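Local coordinates for protein endo-1,4-beta-xylanase (Bacteroides thetaiotaomicron VPI-5482, PDB 3KST) that probably hydrolyses glycosidic bonds in xylan as a calcium-binding glycoside hydrolase of family 43, at residues V179-L184 against K234-Q239; N198-L203 against Y219-T224. One frame throughout, in Å; residues are numbered along the deposited sequence.

How the contacts relate
Contact 1 (179-184 with 234-239) joins two surface loops, whereas contact 2 (198-203 with 219-224) pairs the two middle strands of a four-stranded antiparallel sheet, one blade of the five-bladed beta-propeller known for family 43. Their centres lie about 19 Å apart, and contact 2 falls in the chain between the two halves of contact 1. They meet twice: Asn235 ND2 is 2.9 Å from Tyr219 O, a probable hydrogen bond, and Leu237 CD1 packs against Tyr219 CD1. The side chain of Glu190, the predicted proton donor, is about 10 Å from that of Trp181 and about 9 Å from that of Leu203; the Leu203 side chain is about 11 Å from the bound calcium ion.

Contact 1 of 2, residues V179-L184 against K234-Q239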
ATOM      1  N   VAL A 179     -18.498   8.355  -7.155  1.00 12.36           N
ATOM      2  CA  VAL A 179     -19.227   9.321  -6.311  1.00 12.80           C
ATOM      3  C   VAL A 179     -18.460  10.637  -6.170  1.00 11.41           C
ATOM      4  O   VAL A 179     -17.281  10.720  -6.501  1.00 10.13           O
ATOM      5  CB  VAL A 179     -19.599   8.688  -4.925  1.00 12.26           C
ATOM      6  CG1 VAL A 179     -20.388   7.399  -5.128  1.00 14.41           C
ATOM      7  CG2 VAL A 179     -18.399   8.427  -4.085  1.00 14.74           C
ATOM      8  N   SER A 180     -19.131  11.653  -5.639  1.00 11.49           N
ATOM      9  CA  SER A 180     -18.563  13.016  -5.573  1.00 11.42           C
ATOM     10  C   SER A 180     -17.166  13.142  -4.960  1.00 11.22           C
ATOM     11  O   SER A 180     -16.259  13.688  -5.592  1.00 11.47           O
ATOM     12  CB  SER A 180     -19.528  13.959  -4.844  1.00 11.52           C
ATOM     13  OG  SER A 180     -18.909  15.226  -4.669  1.00 13.98           O
ATOM     14  N   TRP A 181     -16.981  12.605  -3.750  1.00 10.79           N
ATOM     15  CA  TRP A 181     -15.682  12.693  -3.044  1.00 10.96           C
ATOM     16  C   TRP A 181     -14.549  12.021  -3.815  1.00 10.59           C
ATOM     17  O   TRP A 181     -13.393  12.405  -3.643  1.00 12.04           O
ATOM     18  CB  TRP A 181     -15.735  12.129  -1.620  1.00 11.10           C
ATOM     19  CG  TRP A 181     -15.650  10.612  -1.467  1.00 10.56           C
ATOM     20  CD1 TRP A 181     -16.691   9.729  -1.356  1.00 12.09           C
ATOM     21  CD2 TRP A 181     -14.453   9.822  -1.390  1.00 10.12           C
ATOM     22  NE1 TRP A 181     -16.217   8.448  -1.244  1.00 10.37           N
ATOM     23  CE2 TRP A 181     -14.852   8.472  -1.238  1.00  9.20           C
ATOM     24  CE3 TRP A 181     -13.075  10.128  -1.458  1.00  7.00           C
ATOM     25  CZ2 TRP A 181     -13.923   7.418  -1.157  1.00  8.67           C
ATOM     26  CZ3 TRP A 181     -12.157   9.095  -1.352  1.00  9.23           C
ATOM     27  CH2 TRP A 181     -12.586   7.754  -1.202  1.00  9.25           C
ATOM     28  N   GLU A 182     -14.903  11.027  -4.643  1.00  9.70           N
ATOM     29  CA  GLU A 182     -13.958  10.290  -5.503  1.00  8.83           C
ATOM     30  C   GLU A 182     -13.651  10.962  -6.850  1.00  8.98           C
ATOM     31  O   GLU A 182     -12.846  10.428  -7.601  1.00  7.84           O
ATOM     32  CB  GLU A 182     -14.540   8.897  -5.854  1.00  8.21           C
ATOM     33  CG  GLU A 182     -14.855   8.016  -4.683  1.00 10.04           C
ATOM     34  CD  GLU A 182     -15.629   6.766  -5.045  1.00  9.73           C
ATOM     35  OE1 GLU A 182     -16.375   6.757  -6.068  1.00 10.52           O
ATOM     36  OE2 GLU A 182     -15.537   5.811  -4.250  1.00  8.59           O
ATOM     37  N   LEU A 183     -14.323  12.070  -7.175  1.00  9.61           N
ATOM     38  CA  LEU A 183     -14.188  12.785  -8.431  1.00 10.70           C
ATOM     39  C   LEU A 183     -13.888  14.285  -8.212  1.00 11.29           C
ATOM     40  O   LEU A 183     -14.471  15.158  -8.870  1.00 13.75           O
ATOM     41  CB  LEU A 183     -15.470  12.578  -9.276  1.00 11.29           C
ATOM     42  CG  LEU A 183     -15.810  11.112  -9.628  1.00 11.83           C
ATOM     43  CD1 LEU A 183     -17.217  10.979 -10.200  1.00 14.62           C
ATOM     44  CD2 LEU A 183     -14.778  10.555 -10.573  1.00 12.70           C
ATOM     45  N   LEU A 184     -12.994  14.572  -7.263  1.00 11.64           N
ATOM     46  CA  LEU A 184     -12.477  15.920  -7.073  1.00 12.14           C
ATOM     47  C   LEU A 184     -11.454  16.267  -8.173  1.00 12.57           C
ATOM     48  O   LEU A 184     -11.414  17.410  -8.630  1.00 12.37           O
ATOM     49  CB  LEU A 184     -11.890  16.092  -5.673  1.00 11.88           C
ATOM     50  CG  LEU A 184     -12.825  16.074  -4.463  1.00 12.66           C
ATOM     51  CD1 LEU A 184     -12.011  15.920  -3.169  1.00 13.69           C
ATOM     52  CD2 LEU A 184     -13.721  17.336  -4.386  1.00 13.90           C
ATOM     53  N   LYS A 234     -20.826   5.957   4.021  1.00 15.58           N
ATOM     54  CA  LYS A 234     -20.208   7.135   4.674  1.00 15.44           C
ATOM     55  C   LYS A 234     -18.729   7.321   4.274  1.00 14.78           C
ATOM     56  O   LYS A 234     -17.949   7.974   5.029  1.00 13.32           O
ATOM     57  CB  LYS A 234     -20.282   7.080   6.220  1.00 15.94           C
ATOM     58  CG  LYS A 234     -21.605   6.642   6.905  1.00 18.41           C
ATOM     59  CD  LYS A 234     -22.594   7.778   7.144  1.00 21.90           C
ATOM     60  CE  LYS A 234     -22.082   8.803   8.177  1.00 22.91           C
ATOM     61  NZ  LYS A 234     -23.201   9.596   8.775  1.00 25.56           N
ATOM     62  N   ASN A 235     -18.305   6.750   3.134  1.00 13.40           N
ATOM     63  CA  ASN A 235     -16.953   7.071   2.630  1.00 13.30           C
ATOM     64  C   ASN A 235     -16.905   8.590   2.346  1.00 12.98           C
ATOM     65  O   ASN A 235     -17.947   9.181   2.002  1.00 12.70           O
ATOM     66  CB  ASN A 235     -16.587   6.347   1.333  1.00 11.90           C
ATOM     67  CG  ASN A 235     -16.148   4.899   1.512  1.00 12.81           C
ATOM     68  OD1 ASN A 235     -15.678   4.456   2.559  1.00 11.64           O
ATOM     69  ND2 ASN A 235     -16.234   4.164   0.417  1.00 11.28           N
ATOM     70  N   PRO A 236     -15.725   9.229   2.466  1.00 13.71           N
ATOM     71  CA  PRO A 236     -14.427   8.624   2.825  1.00 13.19           C
ATOM     72  C   PRO A 236     -14.145   8.439   4.326  1.00 12.82           C
ATOM     73  O   PRO A 236     -14.716   9.139   5.178  1.00 13.11           O
ATOM     74  CB  PRO A 236     -13.430   9.593   2.218  1.00 12.70           C
ATOM     75  CG  PRO A 236     -14.099  10.932   2.267  1.00 13.74           C
ATOM     76  CD  PRO A 236     -15.585  10.674   2.181  1.00 13.69           C
ATOM     77  N   LEU A 237     -13.282   7.470   4.627  1.00 12.63           N
ATOM     78  CA  LEU A 237     -12.803   7.228   5.992  1.00 13.31           C
ATOM     79  C   LEU A 237     -11.776   8.274   6.411  1.00 13.14           C
ATOM     80  O   LEU A 237     -11.673   8.569   7.603  1.00 12.52           O
ATOM     81  CB  LEU A 237     -12.142   5.846   6.132  1.00 14.36           C
ATOM     82  CG  LEU A 237     -12.991   4.575   6.265  1.00 15.76           C
ATOM     83  CD1 LEU A 237     -14.302   4.666   5.526  1.00 19.75           C
ATOM     84  CD2 LEU A 237     -12.154   3.319   5.878  1.00 19.53           C
ATOM     85  N   LEU A 238     -11.008   8.798   5.444  1.00 11.46           N
ATOM     86  CA  LEU A 238      -9.906   9.724   5.699  1.00 10.87           C
ATOM     87  C   LEU A 238      -9.738  10.631   4.486  1.00 10.78           C
ATOM     88  O   LEU A 238      -9.491  10.148   3.413  1.00  9.87           O
ATOM     89  CB  LEU A 238      -8.601   8.938   5.915  1.00 10.44           C
ATOM     90  CG  LEU A 238      -7.296   9.770   6.052  1.00 12.09           C
ATOM     91  CD1 LEU A 238      -7.384  10.598   7.300  1.00 13.26           C
ATOM     92  CD2 LEU A 238      -6.019   8.904   6.026  1.00  9.26           C
ATOM     93  N   GLN A 239      -9.890  11.940   4.673  1.00 10.92           N
ATOM     94  CA  GLN A 239      -9.714  12.948   3.625  1.00 11.65           C
ATOM     95  C   GLN A 239      -9.262  14.246   4.336  1.00 12.21           C
ATOM     96  O   GLN A 239     -10.031  15.201   4.526  1.00 14.78           O
ATOM     97  CB  GLN A 239     -10.996  13.093   2.795  1.00 11.72           C
ATOM     98  CG  GLN A 239     -10.893  14.044   1.600  1.00 11.95           C
ATOM     99  CD  GLN A 239     -12.171  14.110   0.783  1.00 15.00           C
ATOM    100  OE1 GLN A 239     -13.234  14.387   1.317  1.00 15.12           O
ATOM    101  NE2 GLN A 239     -12.064  13.889  -0.524  1.00 16.08           N
TER
HETATM  102  O   HOH W   1     -17.320   5.776  -1.935  1.00 12.45           O
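Trp181 lays one face of its indole against Pro236. The proline CB sits over the six-membered ring, 3.6 Å from its centroid and only 7° off the normal, a CH-pi contact, while CD reaches the five-membered part, 3.6 Å from Trp181 CG. The two side chains slide past each other in opposite directions. On the opposite face CG of Glu182 lies over the centre, so the ring is held between the proline and the aliphatic part of its own neighbour. Trp181 CG stands between the backbone N and the carbonyl carbon (chi1 80°), which starts the indole off toward Pro236. Asn235 crosses the indole obliquely, its amide plane 76° from the ring, with CB 3.3 Å from Trp181 NE1. At the ring edge, Gln239 stretches toward Leu184, tip to tip, NE2 being 3.3 Å from Leu184 CD1; that nitrogen bonds Gly214 O.

The short 3-10 turn around 180-182, between strands 172-175 and 189-197, thus meets the loop after strand 230-231, where Leu237 and Leu238 form a classic beta bulge opposite Val217. No direct hydrogen bond runs between 179-184 and 234-239. A water accepts from Trp181 NE1 at 3.0 Å and from Asn235 ND2, whose second partner is Tyr219 O, and donates to Glu182 OE2 at 2.9 Å. Glu182 OE2 also meets Tyr205 OH, while OE1 receives Val179 N and forms a salt bridge with Lys231. The segments are joined mainly by an apolar ring face and a bridging water, and the Lys231 charge is likely to stabilise Glu182 as a carboxylate, suiting OE2 to both partners.

Contact 2 of 2, residues N198-L203 against Y219-T224; sequences NGVYYL and YATSDT
Leu203 N donates to Ala220 O at 2.7 Å, a nearly straight bond (171° at the hydrogen), and Ala220 N returns one to Leu203 O. Tyr201 and Ser222 repeat this exchange, making a second hydrogen-bonded pair. Between them Tyr202 faces Thr221 in a non-hydrogen-bonded pair, where CA-H...O contacts add to the ladder: Thr221 CA lies 3.2 Å from Tyr201 O. This is the beta hairpin of strands 200-207 and 216-222, the central pair of an antiparallel four-stranded blade in the family 43 propeller.

On the face bearing Tyr202 and Thr221, the threonine methyl CG2 touches Tyr202 CD2 at 3.6 Å. The Tyr202 ring runs side by side with that of Tyr219, both pointing the same way, their planes 46° apart and centroids 5.9 Å apart; Tyr232 stacks on Tyr219.

The other face carries Tyr201, Leu203, Ala220 and Ser222. With CG anti to the carbonyl carbon (chi1 -62°), the Tyr201 side chain starts out beside the backbone N, and its ring lies next to the end of strand 216-222, with CE1 3.3 Å from Asp223 O and Ser222 O in the ring plane at the edge. Its OH bonds Asp136 OD2. An alanine here would remove the ring and hydroxyl, and would probably leave Asp136 without that partner and open a gap beside Asp223 and Thr224. At the hairpin's open end, a water donates to both Gly199 O and Asp223 OD1.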
ATOM      1  N   ASN A 198     -14.512 -12.046   9.817  1.00 16.71           N
ATOM      2  CA  ASN A 198     -15.847 -12.663  10.019  1.00 18.01           C
ATOM      3  C   ASN A 198     -16.623 -12.916   8.702  1.00 17.52           C
ATOM      4  O   ASN A 198     -17.804 -12.555   8.575  1.00 17.86           O
ATOM      5  CB  ASN A 198     -16.703 -11.821  10.989  1.00 19.05           C
ATOM      6  CG  ASN A 198     -15.988 -11.496  12.323  1.00 22.09           C
ATOM      7  OD1 ASN A 198     -14.999 -12.133  12.715  1.00 27.83           O
ATOM      8  ND2 ASN A 198     -16.506 -10.491  13.022  1.00 22.54           N
ATOM      9  N   GLY A 199     -15.905 -13.446   7.709  1.00 16.97           N
ATOM     10  CA  GLY A 199     -16.468 -13.802   6.413  1.00 16.35           C
ATOM     11  C   GLY A 199     -16.704 -12.709   5.385  1.00 15.96           C
ATOM     12  O   GLY A 199     -17.209 -13.006   4.313  1.00 17.06           O
ATOM     13  N   VAL A 200     -16.293 -11.479   5.683  1.00 15.09           N
ATOM     14  CA  VAL A 200     -16.486 -10.337   4.795  1.00 14.63           C
ATOM     15  C   VAL A 200     -15.117  -9.852   4.356  1.00 13.16           C
ATOM     16  O   VAL A 200     -14.186  -9.800   5.184  1.00 13.42           O
ATOM     17  CB  VAL A 200     -17.290  -9.225   5.503  1.00 14.41           C
ATOM     18  CG1 VAL A 200     -17.547  -8.080   4.543  1.00 14.58           C
ATOM     19  CG2 VAL A 200     -18.634  -9.801   6.007  1.00 15.93           C
ATOM     20  N   TYR A 201     -14.991  -9.568   3.059  1.00 11.41           N
ATOM     21  CA  TYR A 201     -13.742  -9.066   2.451  1.00 11.16           C
ATOM     22  C   TYR A 201     -13.885  -7.561   2.303  1.00 10.94           C
ATOM     23  O   TYR A 201     -14.867  -7.098   1.701  1.00 10.10           O
ATOM     24  CB  TYR A 201     -13.511  -9.700   1.083  1.00 10.60           C
ATOM     25  CG  TYR A 201     -13.364 -11.206   1.171  1.00 11.99           C
ATOM     26  CD1 TYR A 201     -14.487 -12.040   1.106  1.00 12.02           C
ATOM     27  CD2 TYR A 201     -12.114 -11.801   1.333  1.00 10.33           C
ATOM     28  CE1 TYR A 201     -14.365 -13.442   1.199  1.00 10.72           C
ATOM     29  CE2 TYR A 201     -11.980 -13.194   1.423  1.00 11.95           C
ATOM     30  CZ  TYR A 201     -13.124 -14.006   1.341  1.00 11.32           C
ATOM     31  OH  TYR A 201     -13.044 -15.381   1.412  1.00 12.77           O
ATOM     32  N   TYR A 202     -12.933  -6.819   2.888  1.00 10.26           N
ATOM     33  CA  TYR A 202     -12.886  -5.362   2.898  1.00 10.14           C
ATOM     34  C   TYR A 202     -11.781  -4.887   1.990  1.00  9.83           C
ATOM     35  O   TYR A 202     -10.606  -5.259   2.213  1.00 10.10           O
ATOM     36  CB  TYR A 202     -12.582  -4.845   4.315  1.00  9.97           C
ATOM     37  CG  TYR A 202     -13.657  -5.164   5.307  1.00 10.72           C
ATOM     38  CD1 TYR A 202     -13.726  -6.423   5.906  1.00 10.06           C
ATOM     39  CD2 TYR A 202     -14.625  -4.201   5.661  1.00 11.27           C
ATOM     40  CE1 TYR A 202     -14.722  -6.711   6.814  1.00 10.29           C
ATOM     41  CE2 TYR A 202     -15.626  -4.482   6.542  1.00 12.35           C
ATOM     42  CZ  TYR A 202     -15.667  -5.745   7.134  1.00 11.70           C
ATOM     43  OH  TYR A 202     -16.649  -6.063   8.014  1.00 13.42           O
ATOM     44  N   LEU A 203     -12.161  -4.123   0.961  1.00  9.35           N
ATOM     45  CA  LEU A 203     -11.222  -3.546   0.003  0.50  9.80           C
ATOM     46  C   LEU A 203     -11.122  -2.066   0.346  1.00  9.87           C
ATOM     47  O   LEU A 203     -12.087  -1.307   0.145  1.00  9.81           O
ATOM     48  CB  LEU A 203     -11.689  -3.781  -1.435  0.50  9.37           C
ATOM     49  CG  LEU A 203     -10.775  -3.413  -2.612  0.50 10.77           C
ATOM     50  CD1 LEU A 203     -11.348  -4.025  -3.913  0.50  9.99           C
ATOM     51  CD2 LEU A 203     -10.533  -1.933  -2.795  0.50 11.59           C
ATOM     52  N   TYR A 219     -13.620   2.520   1.650  1.00 11.59           N
ATOM     53  CA  TYR A 219     -13.661   1.045   1.474  1.00 11.40           C
ATOM     54  C   TYR A 219     -14.947   0.530   0.814  1.00 11.56           C
ATOM     55  O   TYR A 219     -15.928   1.274   0.654  1.00 11.27           O
ATOM     56  CB  TYR A 219     -13.402   0.301   2.795  1.00 11.52           C
ATOM     57  CG  TYR A 219     -14.563   0.246   3.779  1.00 12.51           C
ATOM     58  CD1 TYR A 219     -14.781   1.277   4.685  1.00 13.39           C
ATOM     59  CD2 TYR A 219     -15.436  -0.863   3.820  1.00 12.68           C
ATOM     60  CE1 TYR A 219     -15.834   1.237   5.617  1.00 13.04           C
ATOM     61  CE2 TYR A 219     -16.505  -0.911   4.753  1.00 13.18           C
ATOM     62  CZ  TYR A 219     -16.692   0.140   5.640  1.00 14.24           C
ATOM     63  OH  TYR A 219     -17.716   0.130   6.546  1.00 15.46           O
ATOM     64  N   ALA A 220     -14.876  -0.746   0.439  1.00 10.96           N
ATOM     65  CA  ALA A 220     -15.970  -1.523  -0.132  1.00 11.77           C
ATOM     66  C   ALA A 220     -15.882  -2.927   0.416  1.00 12.43           C
ATOM     67  O   ALA A 220     -14.793  -3.395   0.762  1.00 11.74           O
ATOM     68  CB  ALA A 220     -15.910  -1.557  -1.645  1.00 12.16           C
ATOM     69  N   THR A 221     -17.036  -3.583   0.507  1.00 12.06           N
ATOM     70  CA  THR A 221     -17.118  -4.940   1.020  1.00 12.91           C
ATOM     71  C   THR A 221     -17.662  -5.908  -0.008  1.00 12.78           C
ATOM     72  O   THR A 221     -18.324  -5.519  -0.971  1.00 12.37           O
ATOM     73  CB  THR A 221     -18.001  -5.048   2.300  1.00 13.70           C
ATOM     74  OG1 THR A 221     -19.354  -4.652   2.030  1.00 13.68           O
ATOM     75  CG2 THR A 221     -17.453  -4.166   3.406  1.00 13.10           C
ATOM     76  N   SER A 222     -17.416  -7.187   0.259  1.00 12.63           N
ATOM     77  CA  SER A 222     -17.945  -8.274  -0.554  0.50 13.02           C
ATOM     78  C   SER A 222     -17.869  -9.590   0.215  1.00 12.57           C
ATOM     79  O   SER A 222     -17.050  -9.738   1.119  1.00 12.55           O
ATOM     80  CB  SER A 222     -17.121  -8.415  -1.823  0.50 12.84           C
ATOM     81  OG  SER A 222     -15.794  -8.730  -1.478  0.50 15.09           O
ATOM     82  N   ASP A 223     -18.731 -10.531  -0.162  1.00 13.66           N
ATOM     83  CA  ASP A 223     -18.739 -11.873   0.414  1.00 14.02           C
ATOM     84  C   ASP A 223     -17.698 -12.756  -0.303  1.00 14.26           C
ATOM     85  O   ASP A 223     -17.469 -13.896   0.129  1.00 15.33           O
ATOM     86  CB  ASP A 223     -20.122 -12.531   0.288  1.00 14.89           C
ATOM     87  CG  ASP A 223     -21.197 -11.834   1.090  1.00 15.54           C
ATOM     88  OD1 ASP A 223     -20.896 -11.097   2.039  1.00 18.50           O
ATOM     89  OD2 ASP A 223     -22.381 -12.038   0.749  1.00 19.12           O
ATOM     90  N   THR A 224     -17.082 -12.268  -1.396  1.00 14.13           N
ATOM     91  CA  THR A 224     -16.019 -13.008  -2.086  1.00 13.67           C
ATOM     92  C   THR A 224     -14.786 -12.104  -2.276  1.00 13.31           C
ATOM     93  O   THR A 224     -14.930 -10.887  -2.293  1.00 12.51           O
ATOM     94  CB  THR A 224     -16.524 -13.609  -3.463  1.00 14.08           C
ATOM     95  OG1 THR A 224     -16.008 -12.872  -4.579  1.00 14.16           O
ATOM     96  CG2 THR A 224     -18.072 -13.692  -3.523  1.00 16.19           C
TER
HETATM   97  O   HOH W   2     -20.195 -12.392   4.387  1.00 24.85           O